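Local coordinates for nuclease-like protein (Chaetomium thermophilum, PDB 6GRB), which resolves four-way (Holliday) DNA junctions as the eukaryotic enzyme GEN1, a magnesium-binding nuclease that probably also cuts 5'-flaps, at residues E358-V362 and G451-T455; P378-F384 and D439-E445; R105-F110 and G305-F309. All coordinates share one frame; numbering follows the deposited sequence.

Contact 1. Residues E358-V362 and G451-T455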
loop_
_atom_site.group_PDB
_atom_site.type_symbol
_atom_site.label_atom_id
_atom_site.label_comp_id
_atom_site.label_asym_id
_atom_site.label_seq_id
_atom_site.Cartn_x
_atom_site.Cartn_y
_atom_site.Cartn_z
ATOM N N GLU A 358 -20.792 -12.372 21.685
ATOM C CA GLU A 358 -20.118 -11.074 21.703
ATOM C C GLU A 358 -19.085 -10.987 22.815
ATOM O O GLU A 358 -17.947 -10.549 22.592
ATOM C CB GLU A 358 -21.140 -9.955 21.862
ATOM C CG GLU A 358 -21.260 -9.119 20.649
ATOM C CD GLU A 358 -22.294 -8.052 20.808
ATOM O OE1 GLU A 358 -22.319 -7.396 21.877
ATOM O OE2 GLU A 358 -23.095 -7.885 19.861
ATOM N N SER A 359 -19.464 -11.401 24.025
ATOM C CA SER A 359 -18.534 -11.298 25.145
ATOM C C SER A 359 -17.217 -12.040 24.912
ATOM O O SER A 359 -16.239 -11.768 25.623
ATOM C CB SER A 359 -19.194 -11.809 26.425
ATOM O OG SER A 359 -18.370 -11.522 27.540
ATOM N N THR A 360 -17.151 -12.943 23.928
ATOM C CA THR A 360 -15.940 -13.732 23.755
ATOM C C THR A 360 -14.807 -12.928 23.143
ATOM O O THR A 360 -13.663 -13.391 23.167
ATOM C CB THR A 360 -16.218 -14.980 22.897
ATOM O OG1 THR A 360 -15.249 -15.998 23.210
ATOM C CG2 THR A 360 -16.124 -14.663 21.413
ATOM N N LEU A 361 -15.090 -11.743 22.601
ATOM C CA LEU A 361 -14.061 -10.919 21.983
ATOM C C LEU A 361 -13.796 -9.627 22.731
ATOM O O LEU A 361 -12.700 -9.080 22.611
ATOM C CB LEU A 361 -14.445 -10.581 20.531
ATOM N N VAL A 362 -14.761 -9.147 23.512
ATOM C CA VAL A 362 -14.737 -7.798 24.063
ATOM C C VAL A 362 -15.431 -7.824 25.414
ATOM O O VAL A 362 -16.608 -8.191 25.507
ATOM C CB VAL A 362 -15.433 -6.812 23.107
ATOM C CG1 VAL A 362 -15.892 -5.580 23.859
ATOM C CG2 VAL A 362 -14.541 -6.467 21.906
ATOM N N GLY A 451 -18.918 -6.199 14.662
ATOM C CA GLY A 451 -18.521 -7.433 15.306
ATOM C C GLY A 451 -19.174 -7.650 16.647
ATOM O O GLY A 451 -19.588 -8.769 16.959
ATOM N N VAL A 452 -19.289 -6.588 17.441
ATOM C CA VAL A 452 -19.899 -6.668 18.765
ATOM C C VAL A 452 -21.042 -5.665 18.895
ATOM O O VAL A 452 -21.012 -4.803 19.785
ATOM C CB VAL A 452 -18.847 -6.455 19.861
ATOM C CG1 VAL A 452 -18.020 -7.718 20.022
ATOM C CG2 VAL A 452 -17.960 -5.272 19.511
ATOM N N PRO A 453 -22.090 -5.772 18.067
ATOM C CA PRO A 453 -23.081 -4.684 18.000
ATOM C C PRO A 453 -23.849 -4.400 19.288
ATOM O O PRO A 453 -24.148 -3.225 19.550
ATOM C CB PRO A 453 -24.021 -5.150 16.875
ATOM C CG PRO A 453 -23.787 -6.626 16.741
ATOM C CD PRO A 453 -22.339 -6.798 17.035
ATOM N N VAL A 454 -24.222 -5.405 20.089
ATOM C CA VAL A 454 -25.071 -5.055 21.223
ATOM C C VAL A 454 -24.250 -4.548 22.405
ATOM O O VAL A 454 -24.817 -3.958 23.336
ATOM C CB VAL A 454 -26.018 -6.209 21.621
ATOM C CG1 VAL A 454 -26.943 -6.535 20.463
ATOM C CG2 VAL A 454 -25.282 -7.450 22.055
ATOM N N THR A 455 -22.927 -4.728 22.373
ATOM C CA THR A 455 -22.062 -4.095 23.368
ATOM C C THR A 455 -21.948 -2.590 23.127
ATOM O O THR A 455 -21.898 -1.805 24.080
ATOM C CB THR A 455 -20.682 -4.744 23.340
ATOM O OG1 THR A 455 -20.824 -6.168 23.413
ATOM C CG2 THR A 455 -19.859 -4.267 24.512
#
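The backbones of 358-362, a short 3-10 turn running into a loop, and 451-455, the break at Val452 between helices 445-451 and 453-464, approach most closely at Glu358 and Val452, whose CA atoms lie 5.3 Å apart. From there Glu358 reaches over the N-terminal end of helix 453-464 with its chain extended beyond CG. Glu358 CG lies 3.6 Å from Val452 CG1, while the carboxylate goes on to the amides of the opening turn. Glu358 OE2 accepts from Val454 N at 2.7 Å in a nearly straight bond (166°), met on the syn side and 19° out of the carboxylate plane. Glu358 OE1 turns to Thr455. Thr455 N makes only a weak, bent bond to Glu358 OE1. The hydroxyl is placed as a second donor, but the modelled 2.5 Å between Thr455 OG1 and Glu358 OE1 is so short that the length is doubtful. Thr455 presents both groups together because chi1 of -50° sets OG1 beside its own N. Thr455 N also bonds weakly to Val452 O, and the helix dipole would be expected to favour a negative charge at this end. Val452 holds the N-cap position, and Pro453, with no N-H to offer, follows as the first helical residue. The helix belongs to the Gen1 C-terminal domain of the SH3 clan, consistent with a chromodomain-like module in which a C-terminal helix accompanies a three-stranded antiparallel sheet. Pro453 CD and Val454 CG2 flank the carboxylate, with Pro453 CD 3.1 Å from Glu358 OE2. Deeper in, Val362 CB lies 4.1 Å from Val452 CG1, and Val362 also rests on Leu334 of helix 318-340.

Contact 2. Residues P378-F384 and D439-E445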
loop_
_atom_site.group_PDB
_atom_site.type_symbol
_atom_site.label_atom_id
_atom_site.label_comp_id
_atom_site.label_asym_id
_atom_site.label_seq_id
_atom_site.Cartn_x
_atom_site.Cartn_y
_atom_site.Cartn_z
ATOM N N PRO A 378 -13.574 7.885 14.801
ATOM C CA PRO A 378 -14.067 7.552 16.146
ATOM C C PRO A 378 -13.561 6.189 16.593
ATOM O O PRO A 378 -13.675 5.202 15.874
ATOM C CB PRO A 378 -15.591 7.563 15.975
ATOM C CG PRO A 378 -15.819 8.476 14.821
ATOM C CD PRO A 378 -14.660 8.284 13.891
ATOM N N GLU A 379 -12.992 6.142 17.793
ATOM C CA GLU A 379 -12.505 4.896 18.359
ATOM C C GLU A 379 -13.145 4.688 19.715
ATOM O O GLU A 379 -13.484 5.647 20.414
ATOM C CB GLU A 379 -10.984 4.886 18.490
ATOM C CG GLU A 379 -10.250 4.819 17.157
ATOM C CD GLU A 379 -8.744 4.882 17.332
ATOM O OE1 GLU A 379 -8.055 3.937 16.893
ATOM O OE2 GLU A 379 -8.258 5.868 17.927
ATOM N N LEU A 380 -13.327 3.426 20.073
ATOM C CA LEU A 380 -13.850 3.056 21.376
ATOM C C LEU A 380 -12.777 2.302 22.151
ATOM O O LEU A 380 -12.044 1.480 21.579
ATOM C CB LEU A 380 -15.126 2.212 21.234
ATOM C CG LEU A 380 -16.380 2.922 20.678
ATOM C CD1 LEU A 380 -17.583 1.996 20.641
ATOM C CD2 LEU A 380 -16.690 4.156 21.499
ATOM N N ARG A 381 -12.669 2.606 23.440
ATOM C CA ARG A 381 -11.680 1.984 24.319
ATOM C C ARG A 381 -12.222 0.639 24.783
ATOM O O ARG A 381 -13.171 0.586 25.569
ATOM C CB ARG A 381 -11.389 2.890 25.515
ATOM C CG ARG A 381 -10.299 2.399 26.422
ATOM C CD ARG A 381 -8.953 2.480 25.737
ATOM N NE ARG A 381 -7.863 2.412 26.707
ATOM C CZ ARG A 381 -6.569 2.382 26.390
ATOM N NH1 ARG A 381 -6.195 2.412 25.113
ATOM N NH2 ARG A 381 -5.648 2.310 27.352
ATOM N N VAL A 382 -11.675 -0.445 24.249
ATOM C CA VAL A 382 -12.193 -1.765 24.585
ATOM C C VAL A 382 -11.275 -2.661 25.400
ATOM O O VAL A 382 -10.058 -2.675 25.220
ATOM C CB VAL A 382 -12.616 -2.532 23.315
ATOM C CG1 VAL A 382 -13.038 -3.950 23.668
ATOM C CG2 VAL A 382 -13.739 -1.796 22.600
ATOM N N SER A 383 -11.894 -3.453 26.269
ATOM C CA SER A 383 -11.216 -4.397 27.142
ATOM C C SER A 383 -11.363 -5.785 26.585
ATOM O O SER A 383 -12.332 -6.080 25.937
ATOM C CB SER A 383 -11.776 -4.363 28.562
ATOM O OG SER A 383 -13.119 -4.771 28.616
ATOM N N PHE A 384 -10.409 -6.643 26.901
ATOM C CA PHE A 384 -10.320 -8.007 26.388
ATOM C C PHE A 384 -9.237 -8.742 27.174
ATOM O O PHE A 384 -8.402 -8.122 27.844
ATOM C CB PHE A 384 -10.007 -8.026 24.884
ATOM C CG PHE A 384 -8.728 -7.316 24.518
ATOM C CD1 PHE A 384 -8.716 -5.952 24.288
ATOM C CD2 PHE A 384 -7.536 -8.013 24.404
ATOM C CE1 PHE A 384 -7.541 -5.295 23.955
ATOM C CE2 PHE A 384 -6.360 -7.358 24.070
ATOM C CZ PHE A 384 -6.372 -5.993 23.845
ATOM N N ASP A 439 -6.675 -6.368 29.149
ATOM C CA ASP A 439 -5.913 -5.379 28.393
ATOM C C ASP A 439 -6.888 -4.404 27.732
ATOM O O ASP A 439 -8.077 -4.696 27.586
ATOM C CB ASP A 439 -5.036 -6.060 27.329
ATOM C CG ASP A 439 -3.759 -5.280 26.997
ATOM O OD1 ASP A 439 -3.712 -4.036 27.133
ATOM O OD2 ASP A 439 -2.781 -5.936 26.586
ATOM N N LEU A 440 -6.381 -3.242 27.321
ATOM C CA LEU A 440 -7.193 -2.215 26.685
ATOM C C LEU A 440 -6.604 -1.865 25.330
ATOM O O LEU A 440 -5.384 -1.782 25.183
ATOM C CB LEU A 440 -7.282 -0.939 27.542
ATOM C CG LEU A 440 -7.899 -0.984 28.942
ATOM C CD1 LEU A 440 -8.016 0.414 29.485
ATOM C CD2 LEU A 440 -9.261 -1.651 28.944
ATOM N N ALA A 441 -7.471 -1.642 24.348
ATOM C CA ALA A 441 -7.064 -1.195 23.025
ATOM C C ALA A 441 -8.078 -0.199 22.480
ATOM O O ALA A 441 -9.262 -0.246 22.825
ATOM C CB ALA A 441 -6.941 -2.369 22.056
ATOM N N TRP A 442 -7.608 0.698 21.619
ATOM C CA TRP A 442 -8.487 1.578 20.856
ATOM C C TRP A 442 -8.833 0.911 19.528
ATOM O O TRP A 442 -7.940 0.614 18.720
ATOM C CB TRP A 442 -7.843 2.942 20.605
ATOM C CG TRP A 442 -7.714 3.827 21.808
ATOM C CD1 TRP A 442 -6.570 4.124 22.479
ATOM C CD2 TRP A 442 -8.761 4.564 22.458
ATOM N NE1 TRP A 442 -6.835 4.983 23.516
ATOM C CE2 TRP A 442 -8.173 5.272 23.522
ATOM C CE3 TRP A 442 -10.135 4.692 22.241
ATOM C CZ2 TRP A 442 -8.912 6.098 24.370
ATOM C CZ3 TRP A 442 -10.868 5.513 23.069
ATOM C CH2 TRP A 442 -10.259 6.201 24.128
ATOM N N VAL A 443 -10.124 0.687 19.296
ATOM C CA VAL A 443 -10.586 0.050 18.061
ATOM C C VAL A 443 -11.592 0.974 17.386
ATOM O O VAL A 443 -12.431 1.580 18.078
ATOM C CB VAL A 443 -11.175 -1.344 18.342
ATOM C CG1 VAL A 443 -11.658 -1.992 17.059
ATOM C CG2 VAL A 443 -10.129 -2.218 19.021
ATOM N N PRO A 444 -11.518 1.146 16.060
ATOM C CA PRO A 444 -12.468 2.046 15.366
ATOM C C PRO A 444 -13.917 1.647 15.598
ATOM O O PRO A 444 -14.284 0.478 15.471
ATOM C CB PRO A 444 -12.068 1.909 13.891
ATOM C CG PRO A 444 -10.586 1.598 13.953
ATOM C CD PRO A 444 -10.390 0.752 15.191
ATOM N N GLU A 445 -14.742 2.646 15.929
ATOM C CA GLU A 445 -16.131 2.408 16.327
ATOM C C GLU A 445 -16.909 1.624 15.267
ATOM O O GLU A 445 -17.755 0.788 15.608
ATOM C CB GLU A 445 -16.831 3.745 16.625
ATOM C CG GLU A 445 -18.255 3.611 17.103
ATOM C CD GLU A 445 -18.950 4.961 17.267
ATOM O OE1 GLU A 445 -18.540 5.919 16.581
ATOM O OE2 GLU A 445 -19.911 5.077 18.076
#
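Pro378 and Glu445 join where strand 439-444 gives way to a helix: Glu445 N donates to Pro378 O at 2.8 Å, and OE1 of Glu445, which also forms a salt bridge with Arg368, lies against Pro378 CB. Glu379 pairs with Pro444 without backbone bonds; its side chain crosses that of Trp442 at about a right angle, with the carboxylate plane 24° from the indole plane, and its main partner is Arg369, in a salt bridge. At Leu380 the antiparallel pairing becomes regular, with reciprocal bonds to Val443, while Leu380 CD1 packs on the aliphatic CG of Glu445 at 3.9 Å. Arg381 and Trp442 carry the side-chain contact. CG of Arg381 stands anti to the backbone N, and a bend at chi2 (69°) folds the chain across the indole. Arg381 CD sits 3.6 Å above the centre of the Trp442 ring system, CB covers its six-membered ring, and the guanidinium makes an off-centre cation-pi contact, Arg381 CZ lying 4.4 Å from the centroid of the five-membered ring. Leu440 CB covers a face of the same guanidinium. Val382 exchanges two backbone bonds with Ala441. Ser383 CB then touches Leu440 CD2 at 3.7 Å. Last comes Phe384, bonded through its backbone to Asp439; with CG between N and the carbonyl carbon (chi1 58°), its ring swings over the partner strand, where Asp439 CB lies above a face and Ala441 CB meets the edge at 3.5 Å from Phe384 CE1. In this three-stranded antiparallel sheet of the Gen1 C-terminal domain, the mainly apolar face of Leu380, Val382, Phe384, Ala441 and Val443 packs on helices 318-340 and 445-451. On the Arg381 side, the indole favours cation-pi contacts with Arg381 and Arg369, and Glu379 probably balances charge there.

Contact 3. Residues R105-F110 and G305-F309; sequences RLIRLF and GLREF
Phe309 and Leu106 meet because both set CG anti to the backbone N (chi1 -176° and -171°), which turns the end of Leu106, and the whole Phe309 ring, into the interface. There CD1 of Leu106 lies over a face of the Phe309 ring, 3.9 Å from its centroid, in a CH-pi contact. An extended chain takes Arg105 past the same phenyl group in the opposing direction, leaving Phe309 CD2 over a face of the guanidinium and 3.3 Å from Arg105 NH1. The two planes are inclined by 54°, which is not a parallel stack. Leu109 fills the middle: Leu109 CD1 reaches Phe309 CB at 3.6 Å, and CD2 lies 3.7 Å from CA of Gly305, whose lack of a side chain allows this close approach. Leu306 touches both Leu106 and Phe110, its CD2 3.7 Å from Leu106 CD1 and its CD1 4.1 Å from the Phe110 centroid, over the ring face. No hydrogen bond joins the two segments, so the contact is mostly packing of leucine and aromatic groups, with the Arg105 guanidinium beside the Phe309 ring, although the short helix axes stay 10.3 Å apart. Phe110 meets Phe64 edge-to-face, and Leu106 rests on Phe61 and Phe64, both of helix 55-70; Leu306 extends the cluster to Leu329 of helix 318-340. Helix 303-313 is thereby fastened to the helix that precedes strand 113-116, at one edge of the mixed nuclease sheet.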
loop_
_atom_site.group_PDB
_atom_site.type_symbol
_atom_site.label_atom_id
_atom_site.label_comp_id
_atom_site.label_asym_id
_atom_site.label_seq_id
_atom_site.Cartn_x
_atom_site.Cartn_y
_atom_site.Cartn_z
ATOM N N ARG A 105 6.228 -17.146 3.804
ATOM C CA ARG A 105 5.763 -17.957 4.922
ATOM C C ARG A 105 5.032 -17.098 5.952
ATOM O O ARG A 105 3.931 -17.443 6.402
ATOM C CB ARG A 105 6.962 -18.685 5.539
ATOM C CG ARG A 105 6.621 -19.524 6.727
ATOM C CD ARG A 105 7.760 -20.477 7.065
ATOM N NE ARG A 105 7.486 -21.209 8.307
ATOM C CZ ARG A 105 8.269 -21.196 9.391
ATOM N NH1 ARG A 105 9.405 -20.502 9.393
ATOM N NH2 ARG A 105 7.916 -21.872 10.482
ATOM N N LEU A 106 5.622 -15.958 6.324
ATOM C CA LEU A 106 4.974 -15.088 7.303
ATOM C C LEU A 106 3.671 -14.505 6.759
ATOM O O LEU A 106 2.712 -14.320 7.519
ATOM C CB LEU A 106 5.935 -13.973 7.742
ATOM C CG LEU A 106 5.486 -13.107 8.931
ATOM C CD1 LEU A 106 5.504 -13.873 10.286
ATOM C CD2 LEU A 106 6.304 -11.823 9.005
ATOM N N ILE A 107 3.628 -14.209 5.453
ATOM C CA ILE A 107 2.394 -13.774 4.810
ATOM C C ILE A 107 1.293 -14.814 4.985
ATOM O O ILE A 107 0.158 -14.484 5.351
ATOM C CB ILE A 107 2.645 -13.461 3.327
ATOM C CG1 ILE A 107 3.520 -12.204 3.207
ATOM C CG2 ILE A 107 1.307 -13.296 2.597
ATOM C CD1 ILE A 107 3.978 -11.891 1.786
ATOM N N ARG A 108 1.601 -16.078 4.717
ATOM C CA ARG A 108 0.601 -17.138 4.865
ATOM C C ARG A 108 0.144 -17.259 6.314
ATOM O O ARG A 108 -1.058 -17.260 6.597
ATOM C CB ARG A 108 1.160 -18.479 4.365
ATOM N N LEU A 109 1.104 -17.321 7.252
ATOM C CA LEU A 109 0.792 -17.456 8.671
ATOM C C LEU A 109 -0.197 -16.402 9.154
ATOM O O LEU A 109 -1.014 -16.688 10.034
ATOM C CB LEU A 109 2.078 -17.398 9.491
ATOM C CG LEU A 109 2.933 -18.667 9.409
ATOM C CD1 LEU A 109 4.213 -18.525 10.197
ATOM C CD2 LEU A 109 2.110 -19.860 9.898
ATOM N N PHE A 110 -0.150 -15.191 8.590
ATOM C CA PHE A 110 -1.079 -14.130 8.939
ATOM C C PHE A 110 -2.371 -14.218 8.134
ATOM O O PHE A 110 -3.234 -13.351 8.277
ATOM C CB PHE A 110 -0.433 -12.746 8.723
ATOM C CG PHE A 110 0.271 -12.184 9.933
ATOM C CD1 PHE A 110 1.563 -12.577 10.246
ATOM C CD2 PHE A 110 -0.355 -11.251 10.750
ATOM C CE1 PHE A 110 2.208 -12.074 11.367
ATOM C CE2 PHE A 110 0.290 -10.714 11.845
ATOM C CZ PHE A 110 1.575 -11.126 12.157
ATOM N N GLY A 305 1.161 -21.646 14.237
ATOM C CA GLY A 305 2.201 -21.465 13.238
ATOM C C GLY A 305 3.051 -20.243 13.518
ATOM O O GLY A 305 4.279 -20.296 13.421
ATOM N N LEU A 306 2.406 -19.122 13.866
ATOM C CA LEU A 306 3.131 -17.933 14.308
ATOM C C LEU A 306 3.907 -18.183 15.589
ATOM O O LEU A 306 4.987 -17.606 15.771
ATOM C CB LEU A 306 2.168 -16.763 14.507
ATOM C CG LEU A 306 1.794 -15.987 13.254
ATOM C CD1 LEU A 306 0.745 -14.893 13.600
ATOM C CD2 LEU A 306 3.030 -15.387 12.632
ATOM N N ARG A 307 3.387 -19.027 16.497
ATOM C CA ARG A 307 4.173 -19.335 17.689
ATOM C C ARG A 307 5.448 -20.094 17.335
ATOM O O ARG A 307 6.522 -19.763 17.844
ATOM C CB ARG A 307 3.362 -20.113 18.708
ATOM C CG ARG A 307 4.202 -20.495 19.921
ATOM C CD ARG A 307 4.581 -19.266 20.760
ATOM N NE ARG A 307 5.623 -19.581 21.741
ATOM C CZ ARG A 307 6.850 -19.065 21.731
ATOM N NH1 ARG A 307 7.726 -19.426 22.651
ATOM N NH2 ARG A 307 7.205 -18.175 20.814
ATOM N N GLU A 308 5.368 -21.085 16.441
ATOM C CA GLU A 308 6.591 -21.767 16.008
ATOM C C GLU A 308 7.510 -20.831 15.221
ATOM O O GLU A 308 8.731 -20.833 15.441
ATOM C CB GLU A 308 6.261 -23.013 15.183
ATOM N N PHE A 309 6.948 -20.004 14.324
ATOM C CA PHE A 309 7.764 -19.054 13.560
ATOM C C PHE A 309 8.551 -18.101 14.471
ATOM O O PHE A 309 9.759 -17.898 14.272
ATOM C CB PHE A 309 6.885 -18.257 12.597
ATOM C CG PHE A 309 7.653 -17.319 11.690
ATOM C CD1 PHE A 309 7.987 -16.040 12.112
ATOM C CD2 PHE A 309 8.014 -17.714 10.406
ATOM C CE1 PHE A 309 8.677 -15.177 11.291
ATOM C CE2 PHE A 309 8.704 -16.847 9.557
ATOM C CZ PHE A 309 9.044 -15.574 10.006
#

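Contacts 1 and 2 are neighbours, with centres 12 Å apart. Contact 2 and the 451-455 segment lie in the C-terminal module, with 358-362 leading into it, and 378-384 and 439-445 lie in sequence between the two segments of contact 1. They meet directly where Val362 packs on Val382 and where Leu361 O lies 3.7 Å from Phe384 CB. Contact 3 stands apart, its nearest atoms about 17 Å from contact 1 and about 14 Å from contact 2. Helix 318-340 links all three, offering Leu334 to contacts 1 and 2 and Leu329 to contact 3. None forms part of the magnesium site of Asp141 and Asp143. Nearest-atom distances to the bound DNA are about 19 Å for contact 3, 25 Å for contact 2 and 35 Å for contact 1.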